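Local structure of homocitrate synthase (Sulfolobus acidocaldarius, 6KTQ) at residues T46-F51 with Y297-A301; T133-K138 with E169-R173; T199-P205 with H229-M234; V236-L240 with V268-L273. The protein catalyses the aldol-type condensation of acetyl-CoA with 2-oxoglutarate to give homocitrate, the first step of lysine biosynthesis through the alpha-aminoadipate pathway. One frame throughout, in Å; residues are numbered along the deposited sequence.

Contact 1. Residues T46-F51 with Y297-A301; sequences TPGVVF and YSGIA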
# COMPACT_ATOMS: atom_id res chain seq x y z
N THR A 46 -13.35 -32.72 6.22
CA THR A 46 -14.60 -32.43 6.90
C THR A 46 -15.18 -33.72 7.52
O THR A 46 -15.30 -34.72 6.82
CB THR A 46 -15.63 -31.86 5.91
OG1 THR A 46 -15.05 -30.82 5.09
CG2 THR A 46 -16.85 -31.34 6.65
N PRO A 47 -15.55 -33.69 8.81
CA PRO A 47 -16.23 -34.83 9.39
C PRO A 47 -17.35 -35.30 8.48
O PRO A 47 -18.18 -34.51 8.03
CB PRO A 47 -16.78 -34.29 10.72
CG PRO A 47 -15.81 -33.24 11.09
CD PRO A 47 -15.36 -32.62 9.80
N GLY A 48 -17.38 -36.60 8.22
CA GLY A 48 -18.50 -37.19 7.47
C GLY A 48 -18.41 -37.07 5.97
O GLY A 48 -19.29 -37.57 5.26
N VAL A 49 -17.35 -36.44 5.46
CA VAL A 49 -17.21 -36.21 4.03
C VAL A 49 -16.08 -37.09 3.49
O VAL A 49 -14.95 -37.03 3.96
CB VAL A 49 -16.89 -34.73 3.71
CG1 VAL A 49 -16.63 -34.55 2.24
CG2 VAL A 49 -18.05 -33.84 4.10
N VAL A 50 -16.41 -37.89 2.48
CA VAL A 50 -15.40 -38.59 1.69
C VAL A 50 -15.88 -38.55 0.26
O VAL A 50 -17.08 -38.50 0.02
CB VAL A 50 -15.17 -40.05 2.16
CG1 VAL A 50 -14.38 -40.08 3.46
CG2 VAL A 50 -16.50 -40.80 2.30
N PHE A 51 -14.93 -38.55 -0.67
CA PHE A 51 -15.21 -38.58 -2.07
C PHE A 51 -14.64 -39.86 -2.67
O PHE A 51 -13.57 -40.28 -2.28
CB PHE A 51 -14.49 -37.43 -2.77
CG PHE A 51 -14.90 -36.08 -2.27
CD1 PHE A 51 -16.24 -35.73 -2.22
CD2 PHE A 51 -13.96 -35.16 -1.88
CE1 PHE A 51 -16.63 -34.48 -1.81
CE2 PHE A 51 -14.34 -33.90 -1.46
CZ PHE A 51 -15.68 -33.56 -1.41
N TYR A 297 -21.81 -34.46 -3.65
CA TYR A 297 -20.84 -35.50 -3.30
C TYR A 297 -20.41 -35.49 -1.83
O TYR A 297 -20.09 -36.55 -1.27
CB TYR A 297 -19.63 -35.45 -4.22
CG TYR A 297 -19.95 -35.72 -5.67
CD1 TYR A 297 -21.04 -36.53 -6.04
CD2 TYR A 297 -19.15 -35.21 -6.69
CE1 TYR A 297 -21.32 -36.82 -7.37
CE2 TYR A 297 -19.44 -35.48 -8.04
CZ TYR A 297 -20.52 -36.29 -8.36
OH TYR A 297 -20.84 -36.57 -9.67
N SER A 298 -20.43 -34.30 -1.21
CA SER A 298 -20.04 -34.16 0.19
C SER A 298 -21.15 -34.64 1.09
O SER A 298 -20.91 -35.09 2.20
CB SER A 298 -19.68 -32.70 0.51
OG SER A 298 -20.84 -31.87 0.52
N GLY A 299 -22.38 -34.52 0.60
CA GLY A 299 -23.56 -34.83 1.38
C GLY A 299 -23.91 -33.82 2.47
O GLY A 299 -24.76 -34.10 3.30
N ILE A 300 -23.25 -32.66 2.49
CA ILE A 300 -23.59 -31.60 3.47
C ILE A 300 -24.33 -30.50 2.73
O ILE A 300 -23.79 -29.90 1.78
CB ILE A 300 -22.34 -31.04 4.14
CG1 ILE A 300 -21.57 -32.14 4.84
CG2 ILE A 300 -22.70 -29.94 5.17
CD1 ILE A 300 -20.45 -31.62 5.70
N ALA A 301 -25.57 -30.26 3.13
CA ALA A 301 -26.39 -29.24 2.47
C ALA A 301 -25.92 -27.86 2.87
O ALA A 301 -25.55 -27.65 4.02
CB ALA A 301 -27.84 -29.40 2.85
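F51 meets the C-terminal end of helix 287-298 with the edge of its ring. The backbone carbon Y297 C lies in the plane of that ring, 3.9 Å from F51 CE1, while F51 CD1 rests at the same 3.9 Å from Y297 CB; the two side chains cross at about a right angle. F51 CG stands anti to the carbonyl carbon (chi1 -60°), which carries the ring in against the helix end. V49 divides its two methyls between partners: CG1 packs on S298 CB at 4.0 Å, and CG2 touches I300 CD1 at 3.6 Å. V49 and I300 also cross nearly perpendicularly, whereas T46 and I300 approach tip to tip, T46 CG2 lying 3.7 Å from I300 CD1. The delta methyl of I300 is thus shared by two side chains of the facing loop.

No hydrogen bond crosses the interface; the hydroxyls of T46 and S298 find partners within their own part of the chain or in nearby loops. V49 N donates to T46 O in a type II turn with G48 at positive phi. S298 OG accepts from I300 N (3.2 Å, 172°) in an ST turn where the helix ends, and also bonds V294 O; T46 OG1 is held by G43 O and G258 N. The contact joins the loop between strand 31-37 and helix 53-66 to the tail of helix 287-298, with F51 and Y297 both packing on I59 of helix 53-66.

Contact 2. Residues T133-K138 with E169-R173; sequences THLKAK and EDATR. With COA (coenzyme A), chain E; AKG (2-oxoglutaric acid), chain D.
At the pocket where coenzyme A meets 2-oxoglutarate, beyond the C-terminal ends of the TIM-barrel strands, K138 and E169 form a salt bridge. K138 NZ donates to E169 OE2 at 2.6 Å, coming from well above the carboxylate plane (62° out of it). The lysine chain is bent near its end, while E169 runs extended with CG anti to the backbone N (chi1 180°), which places its carboxylate between K138 NZ and 2-oxoglutarate; its CG comes within 3.1 Å of O2 of 2-oxoglutarate. K138 O, in turn, receives a weak hydrogen bond from the ribose O2B of coenzyme A.

Beside this pair, the H134 ring is packed by D170. D170 CB sits over one ring face, 3.8 Å from the centroid and 14° off the normal, a CH-pi contact. D170 OD2 also approaches H134 ND1, but at an angle too poor for a hydrogen bond. The aspartate is fixed instead by R173, which grips it side-on: NE reaches OD1 at 2.8 Å through the syn lone pair, and NH1 meets OD2 at 3.1 Å from above the carboxylate plane. OD2 further bonds S131 OG and accepts from a water, 2.9 Å away, that also bonds T133 OG1. The carboxylate is thus gripped at both oxygens, which restrains its rotation. Helix 132-138 follows strand 123-129, and E169 closes the adjacent parallel strand 163-169, its backbone bonded to Y128 and I130; R173 packs on V200 in the loop after strand 193-198.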
# COMPACT_ATOMS: atom_id res chain seq x y z
N THR A 133 3.34 -24.88 20.62
CA THR A 133 2.52 -26.03 20.96
C THR A 133 2.71 -27.13 19.91
O THR A 133 2.81 -28.29 20.27
CB THR A 133 0.99 -25.75 21.13
OG1 THR A 133 0.39 -25.40 19.87
CG2 THR A 133 0.74 -24.65 22.15
N HIS A 134 2.77 -26.80 18.63
CA HIS A 134 2.96 -27.85 17.63
C HIS A 134 4.33 -28.50 17.75
O HIS A 134 4.43 -29.72 17.68
CB HIS A 134 2.78 -27.33 16.21
CG HIS A 134 1.35 -27.23 15.78
ND1 HIS A 134 0.36 -26.69 16.58
CD2 HIS A 134 0.74 -27.61 14.63
CE1 HIS A 134 -0.80 -26.74 15.95
NE2 HIS A 134 -0.59 -27.30 14.77
N LEU A 135 5.37 -27.70 17.90
CA LEU A 135 6.73 -28.26 18.04
C LEU A 135 6.84 -29.20 19.23
O LEU A 135 7.41 -30.29 19.13
CB LEU A 135 7.78 -27.15 18.17
CG LEU A 135 8.00 -26.28 16.95
CD1 LEU A 135 8.78 -25.04 17.35
CD2 LEU A 135 8.70 -27.04 15.85
N LYS A 136 6.29 -28.79 20.36
CA LYS A 136 6.33 -29.60 21.56
C LYS A 136 5.36 -30.79 21.50
O LYS A 136 5.77 -31.95 21.55
CB LYS A 136 6.03 -28.75 22.79
CG LYS A 136 6.03 -29.56 24.08
CD LYS A 136 5.77 -28.70 25.31
CE LYS A 136 5.65 -29.56 26.56
NZ LYS A 136 5.16 -28.77 27.72
N ALA A 137 4.08 -30.48 21.39
CA ALA A 137 3.02 -31.47 21.55
C ALA A 137 2.82 -32.37 20.36
O ALA A 137 2.41 -33.51 20.51
CB ALA A 137 1.69 -30.78 21.89
N LYS A 138 3.07 -31.87 19.17
CA LYS A 138 2.77 -32.61 17.98
C LYS A 138 3.98 -33.29 17.37
O LYS A 138 3.93 -34.47 16.98
CB LYS A 138 2.14 -31.66 16.98
CG LYS A 138 1.42 -32.33 15.84
CD LYS A 138 0.74 -31.28 14.99
CE LYS A 138 1.18 -31.40 13.55
NZ LYS A 138 1.48 -30.07 12.96
N GLU A 169 2.37 -24.38 9.39
CA GLU A 169 1.15 -24.70 10.10
C GLU A 169 1.17 -24.02 11.46
O GLU A 169 2.23 -23.97 12.14
CB GLU A 169 1.01 -26.23 10.19
CG GLU A 169 -0.20 -26.72 10.92
CD GLU A 169 -0.37 -28.24 10.83
OE1 GLU A 169 -1.53 -28.70 10.89
OE2 GLU A 169 0.66 -28.97 10.74
N ASP A 170 0.01 -23.50 11.86
CA ASP A 170 -0.16 -22.69 13.08
C ASP A 170 0.79 -21.49 13.12
O ASP A 170 1.21 -21.04 14.20
CB ASP A 170 0.01 -23.55 14.32
CG ASP A 170 -0.72 -23.02 15.51
OD1 ASP A 170 -1.65 -22.20 15.39
OD2 ASP A 170 -0.37 -23.43 16.62
N ALA A 171 1.11 -20.98 11.95
CA ALA A 171 1.95 -19.78 11.81
C ALA A 171 1.38 -18.61 12.55
O ALA A 171 2.13 -17.78 13.08
CB ALA A 171 2.09 -19.42 10.36
N THR A 172 0.05 -18.52 12.64
CA THR A 172 -0.58 -17.36 13.22
C THR A 172 -0.53 -17.37 14.75
O THR A 172 -0.90 -16.38 15.34
CB THR A 172 -2.02 -17.18 12.71
OG1 THR A 172 -2.81 -18.32 13.09
CG2 THR A 172 -2.01 -17.07 11.18
N ARG A 173 -0.07 -18.45 15.38
CA ARG A 173 0.21 -18.44 16.81
C ARG A 173 1.69 -18.73 17.12
O ARG A 173 2.05 -18.93 18.26
CB ARG A 173 -0.70 -19.43 17.54
CG ARG A 173 -2.19 -19.12 17.40
CD ARG A 173 -3.04 -20.05 18.25
NE ARG A 173 -2.87 -21.44 17.82
CZ ARG A 173 -3.40 -22.50 18.42
NH1 ARG A 173 -3.15 -23.72 17.94
NH2 ARG A 173 -4.19 -22.36 19.47
N1A COA E . 5.98 -33.98 9.19
C2A COA E . 6.45 -35.15 9.71
N3A COA E . 5.75 -35.90 10.61
C4A COA E . 4.55 -35.51 11.07
C5A COA E . 3.98 -34.26 10.55
C6A COA E . 4.78 -33.49 9.57
N6A COA E . 4.29 -32.34 9.08
N7A COA E . 2.78 -34.11 11.15
C8A COA E . 2.60 -35.17 11.99
N9A COA E . 3.66 -35.98 11.94
C1B COA E . 3.81 -37.28 12.60
C2B COA E . 3.62 -37.29 14.10
O2B COA E . 4.76 -36.86 14.81
C3B COA E . 3.34 -38.76 14.29
O3B COA E . 4.47 -39.59 14.12
P3B COA E . 4.65 -40.87 15.06
O7A COA E . 6.12 -41.04 15.00
O8A COA E . 3.82 -41.93 14.34
O9A COA E . 4.11 -40.50 16.40
C4B COA E . 2.39 -39.08 13.16
O4B COA E . 2.78 -38.17 12.11
C5B COA E . 1.07 -38.91 13.90
O5B COA E . -0.04 -39.34 13.23
P1A COA E . -0.74 -40.78 13.10
O1A COA E . -1.86 -40.19 12.33
O2A COA E . -1.00 -41.52 14.39
O3A COA E . 0.36 -41.54 12.20
P2A COA E . 0.13 -42.70 11.15
O4A COA E . -0.72 -43.78 11.78
O5A COA E . 1.46 -43.00 10.53
O6A COA E . -0.70 -42.02 9.96
CBP COA E . -1.15 -40.48 8.15
CCP COA E . -0.15 -40.91 9.23
CDP COA E . -0.62 -39.27 7.37
CEP COA E . -1.34 -41.65 7.18
CAP COA E . -2.47 -40.19 8.86
OAP COA E . -2.33 -39.30 9.98
C9P COA E . -3.47 -39.60 7.92
O9P COA E . -3.93 -40.30 7.04
N8P COA E . -3.76 -38.31 8.11
C7P COA E . -4.70 -37.56 7.30
C6P COA E . -3.99 -36.39 6.61
C5P COA E . -3.55 -35.37 7.64
O5P COA E . -3.45 -35.71 8.83
N4P COA E . -3.25 -34.14 7.20
C3P COA E . -2.73 -33.13 8.12
C2P COA E . -2.72 -31.72 7.57
S1P COA E . -1.81 -30.73 8.80
C1 AKG D . -3.57 -26.06 8.26
O1 AKG D . -4.58 -25.43 8.62
O2 AKG D . -2.53 -26.04 8.95
C2 AKG D . -3.64 -26.84 7.00
O5 AKG D . -4.65 -27.49 6.72
C3 AKG D . -2.46 -26.79 6.03
C4 AKG D . -2.72 -25.60 5.10
C5 AKG D . -1.78 -25.44 3.91
O3 AKG D . -1.60 -24.26 3.50
O4 AKG D . -1.21 -26.46 3.40
O HOH W 1 -0.20 -22.72 19.44

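Contact 3. Residues T199-P205 with H229-M234; sequences TVGVLYP and HNDLGM. With AKG (2-oxoglutaric acid), chain D.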
# COMPACT_ATOMS: atom_id res chain seq x y z
N THR A 199 -4.35 -21.87 11.11
CA THR A 199 -4.85 -23.20 11.42
C THR A 199 -6.09 -23.22 12.31
O THR A 199 -6.99 -24.04 12.08
CB THR A 199 -3.70 -24.00 12.08
OG1 THR A 199 -2.61 -24.00 11.18
CG2 THR A 199 -4.12 -25.44 12.41
N VAL A 200 -6.17 -22.31 13.28
CA VAL A 200 -7.31 -22.29 14.21
C VAL A 200 -8.17 -21.02 14.07
O VAL A 200 -8.99 -20.73 14.92
CB VAL A 200 -6.89 -22.52 15.67
CG1 VAL A 200 -6.26 -23.89 15.82
CG2 VAL A 200 -5.94 -21.43 16.19
N GLY A 201 -7.93 -20.26 13.00
CA GLY A 201 -8.83 -19.18 12.61
C GLY A 201 -8.81 -17.97 13.53
O GLY A 201 -9.84 -17.32 13.73
N VAL A 202 -7.63 -17.64 14.06
CA VAL A 202 -7.50 -16.60 15.09
C VAL A 202 -6.89 -15.29 14.57
O VAL A 202 -6.66 -14.36 15.34
CB VAL A 202 -6.67 -17.09 16.29
CG1 VAL A 202 -7.44 -18.15 17.06
CG2 VAL A 202 -5.28 -17.58 15.86
N LEU A 203 -6.66 -15.20 13.27
CA LEU A 203 -6.18 -13.95 12.70
C LEU A 203 -7.25 -12.86 12.82
O LEU A 203 -8.44 -13.14 12.63
CB LEU A 203 -5.87 -14.16 11.23
CG LEU A 203 -4.48 -14.00 10.63
CD1 LEU A 203 -3.29 -13.83 11.57
CD2 LEU A 203 -4.28 -15.00 9.51
N TYR A 204 -6.83 -11.64 13.13
CA TYR A 204 -7.70 -10.47 13.05
C TYR A 204 -7.36 -9.74 11.75
O TYR A 204 -6.20 -9.44 11.50
CB TYR A 204 -7.52 -9.54 14.27
CG TYR A 204 -8.57 -8.48 14.30
CD1 TYR A 204 -9.84 -8.74 14.80
CD2 TYR A 204 -8.32 -7.21 13.77
CE1 TYR A 204 -10.85 -7.78 14.76
CE2 TYR A 204 -9.30 -6.23 13.74
CZ TYR A 204 -10.57 -6.52 14.26
OH TYR A 204 -11.58 -5.56 14.26
N PRO A 205 -8.37 -9.44 10.92
CA PRO A 205 -8.12 -8.94 9.56
C PRO A 205 -7.10 -7.79 9.42
O PRO A 205 -6.23 -7.88 8.55
CB PRO A 205 -9.51 -8.48 9.12
CG PRO A 205 -10.40 -9.50 9.75
CD PRO A 205 -9.81 -9.69 11.13
N HIS A 229 -8.84 -20.65 8.31
CA HIS A 229 -9.96 -21.28 8.93
C HIS A 229 -10.95 -20.31 9.52
O HIS A 229 -10.61 -19.17 9.88
CB HIS A 229 -9.48 -22.26 10.00
CG HIS A 229 -9.02 -23.54 9.44
ND1 HIS A 229 -9.85 -24.64 9.34
CD2 HIS A 229 -7.85 -23.89 8.85
CE1 HIS A 229 -9.19 -25.62 8.75
NE2 HIS A 229 -7.98 -25.18 8.43
N ASN A 230 -12.20 -20.79 9.60
CA ASN A 230 -13.33 -19.93 9.95
C ASN A 230 -13.82 -20.06 11.38
O ASN A 230 -14.97 -19.74 11.66
CB ASN A 230 -14.49 -20.23 8.98
CG ASN A 230 -15.44 -19.07 8.84
OD1 ASN A 230 -15.02 -17.90 8.82
ND2 ASN A 230 -16.73 -19.37 8.73
N ASP A 231 -12.97 -20.49 12.31
CA ASP A 231 -13.43 -20.75 13.69
C ASP A 231 -14.07 -19.57 14.37
O ASP A 231 -14.97 -19.76 15.20
CB ASP A 231 -12.30 -21.27 14.57
CG ASP A 231 -11.68 -22.54 14.01
OD1 ASP A 231 -11.16 -22.48 12.88
OD2 ASP A 231 -11.74 -23.58 14.72
N LEU A 232 -13.62 -18.35 14.04
CA LEU A 232 -14.23 -17.16 14.57
C LEU A 232 -15.00 -16.36 13.52
O LEU A 232 -15.27 -15.18 13.70
CB LEU A 232 -13.16 -16.30 15.24
CG LEU A 232 -12.65 -16.90 16.55
CD1 LEU A 232 -11.39 -16.18 17.01
CD2 LEU A 232 -13.70 -16.91 17.66
N GLY A 233 -15.33 -17.01 12.41
CA GLY A 233 -16.19 -16.41 11.41
C GLY A 233 -15.52 -15.35 10.55
O GLY A 233 -16.21 -14.56 9.94
N MET A 234 -14.19 -15.35 10.48
CA MET A 234 -13.50 -14.28 9.80
C MET A 234 -12.60 -14.72 8.68
O MET A 234 -11.79 -13.93 8.23
CB MET A 234 -12.80 -13.40 10.81
CG MET A 234 -13.85 -12.63 11.60
SD MET A 234 -13.24 -11.16 12.40
CE MET A 234 -12.27 -11.83 13.76
C1 AKG D . -3.57 -26.06 8.26
O1 AKG D . -4.58 -25.43 8.62
O2 AKG D . -2.53 -26.04 8.95
C2 AKG D . -3.64 -26.84 7.00
O5 AKG D . -4.65 -27.49 6.72
C3 AKG D . -2.46 -26.79 6.03
C4 AKG D . -2.72 -25.60 5.10
C5 AKG D . -1.78 -25.44 3.91
O3 AKG D . -1.60 -24.26 3.50
O4 AKG D . -1.21 -26.46 3.40
O HOH W 2 -11.94 -17.14 11.76
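The metal and 2-oxoglutarate site takes one residue from each side of this contact, T199 and H229. H229 binds the zinc ion together with E42 and H227, and T199 O lies over one face of its imidazole, toward the rim, 3.3 Å from H229 CD2. On the substrate side T199 OG1 donates to O2 of 2-oxoglutarate at 3.0 Å, and the same hydroxyl takes a hydrogen bond from D170 N. The other oxygen of that carboxylate, O1, stands 3.4 Å from H229 NE2. R260 joins the two loops: its NH2 bonds T199 O and its NE forms a salt bridge with D231 OD2. D231 CG lies 3.4 Å from V200 O, with no hydrogen bond between the two residues.

Both segments are loops after parallel strands of the TIM barrel, as in the DRE-TIM family, whose metal site uses an HxH pair, here H227 and H229. The loops run closest at G201, whose CA is 3.3 Å from H229 O; having no CB, it lets H229 O and D231 N come in close, and its positive phi also suits glycine. Next to it a bridge is made by one water, which donates to G201 O and H229 O and accepts from L232 N and M234 N, the last two belonging to or just following the type I turn N230-G233. Farther out, M234 is bent at its last torsion (chi3 -73°), bringing CE to 4.1 Å from Y204 CD1, with M234 SD across P205 CD at 3.9 Å. P205 CD also covers one face of the Y204 ring.

Contact 4. Residues V236-L240 with V268-L273; sequences VANVL and VVAAAL
No ring or other flat group takes part here: V236, V239 and L240 meet V268, V269, A272 and L273 mainly through methyl groups. These are helices 235-244 and 266-277, neighbours on the outside of the TIM barrel, and they pack ridges into grooves. Their local axes come within 10.1 Å and cross at -51°, the angle expected when ridges of residues four apart interlock. The ridge formed by V236 and L240 settles in the groove between V268-A272 and V269-L273.

At one end V236 CG2 touches V268 CG1 at 3.8 Å, the two valines crossing at about a right angle, and V236 CG1 leans more loosely on A272 CB, 4.2 Å away. V239 faces inward. Its CG2 lies between the backbone N and the carbonyl carbon (CG1 at chi1 -53°), and from there it reaches V269 CG2 at 3.7 Å, again nearly perpendicular. Both of these valines also pack on I250 of strand 249-252, while V239 touches I226 and A228 of strand 223-228, so the helix pair closes over the barrel wall. L240 bridges the other end with both branches: CD1 lies on A272 CB at 3.7 Å. Its second branch meets L273, and as the two leucines slide past each other in opposite directions, L240 CD2 stops 3.7 Å from L273 CD2.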
# COMPACT_ATOMS: atom_id res chain seq x y z
N VAL A 236 -13.14 -15.15 5.42
CA VAL A 236 -13.23 -14.33 4.20
C VAL A 236 -12.51 -12.99 4.39
O VAL A 236 -11.76 -12.53 3.54
CB VAL A 236 -14.69 -14.06 3.78
CG1 VAL A 236 -14.75 -13.09 2.60
CG2 VAL A 236 -15.36 -15.39 3.41
N ALA A 237 -12.77 -12.36 5.52
CA ALA A 237 -12.17 -11.06 5.78
C ALA A 237 -10.65 -11.19 5.87
O ALA A 237 -9.93 -10.30 5.46
CB ALA A 237 -12.73 -10.50 7.06
N ASN A 238 -10.17 -12.31 6.42
CA ASN A 238 -8.75 -12.53 6.54
C ASN A 238 -8.07 -12.77 5.19
O ASN A 238 -6.95 -12.24 4.91
CB ASN A 238 -8.44 -13.67 7.53
CG ASN A 238 -8.57 -13.25 8.96
OD1 ASN A 238 -9.06 -14.01 9.82
ND2 ASN A 238 -8.06 -12.07 9.28
N VAL A 239 -8.72 -13.50 4.30
CA VAL A 239 -8.09 -13.73 3.00
C VAL A 239 -8.04 -12.44 2.16
O VAL A 239 -7.02 -12.22 1.44
CB VAL A 239 -8.68 -14.93 2.21
CG1 VAL A 239 -8.67 -16.19 3.07
CG2 VAL A 239 -10.05 -14.66 1.65
N LEU A 240 -9.07 -11.59 2.25
CA LEU A 240 -9.05 -10.34 1.51
C LEU A 240 -7.94 -9.46 2.12
O LEU A 240 -7.17 -8.86 1.41
CB LEU A 240 -10.37 -9.59 1.53
CG LEU A 240 -11.66 -10.17 0.91
CD1 LEU A 240 -12.50 -9.06 0.26
CD2 LEU A 240 -11.44 -11.30 -0.09
N VAL A 268 -17.92 -17.16 -1.72
CA VAL A 268 -17.98 -15.91 -0.99
C VAL A 268 -16.72 -15.09 -1.27
O VAL A 268 -16.80 -13.92 -1.56
CB VAL A 268 -18.17 -16.11 0.53
CG1 VAL A 268 -18.44 -14.79 1.22
CG2 VAL A 268 -19.33 -17.07 0.80
N VAL A 269 -15.56 -15.75 -1.22
CA VAL A 269 -14.28 -15.12 -1.55
C VAL A 269 -14.31 -14.50 -2.94
O VAL A 269 -13.89 -13.35 -3.15
CB VAL A 269 -13.12 -16.12 -1.40
CG1 VAL A 269 -11.84 -15.55 -1.97
CG2 VAL A 269 -12.92 -16.46 0.05
N ALA A 270 -14.81 -15.25 -3.91
CA ALA A 270 -14.84 -14.79 -5.28
C ALA A 270 -15.73 -13.54 -5.44
O ALA A 270 -15.35 -12.57 -6.09
CB ALA A 270 -15.34 -15.91 -6.20
N ALA A 271 -16.89 -13.57 -4.79
CA ALA A 271 -17.79 -12.45 -4.80
C ALA A 271 -17.18 -11.24 -4.09
O ALA A 271 -17.32 -10.12 -4.58
CB ALA A 271 -19.09 -12.82 -4.11
N ALA A 272 -16.53 -11.45 -2.95
CA ALA A 272 -15.98 -10.33 -2.18
C ALA A 272 -14.79 -9.70 -2.95
O ALA A 272 -14.64 -8.47 -2.96
CB ALA A 272 -15.58 -10.77 -0.78
N LEU A 273 -14.00 -10.52 -3.63
CA LEU A 273 -12.94 -10.01 -4.50
C LEU A 273 -13.52 -9.20 -5.68
O LEU A 273 -12.98 -8.15 -6.02
CB LEU A 273 -12.03 -11.09 -5.00
CG LEU A 273 -11.12 -11.71 -3.95
CD1 LEU A 273 -10.43 -12.92 -4.58
CD2 LEU A 273 -10.10 -10.72 -3.44

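Contacts 2 and 3 adjoin at 2-oxoglutarate, which both touch; contact 2 also reaches coenzyme A and contact 3 the zinc ion. Their centres are 16 Å apart, and they join where D170 N meets T199 OG1 at 2.8 Å, with T172 CG2 packing on L203 CD2 at 3.5 Å. Contact 3 continues into contact 4, centres 13 Å apart, where P205 CG touches A237 CB at 3.7 Å; the V239 side chain is about 11 Å from the zinc ion. Contact 1 stands apart, about 9 Å from contact 3 between nearest atoms, but its T46 side chain is about 10 Å from zinc, in the loop that follows the metal ligand E42.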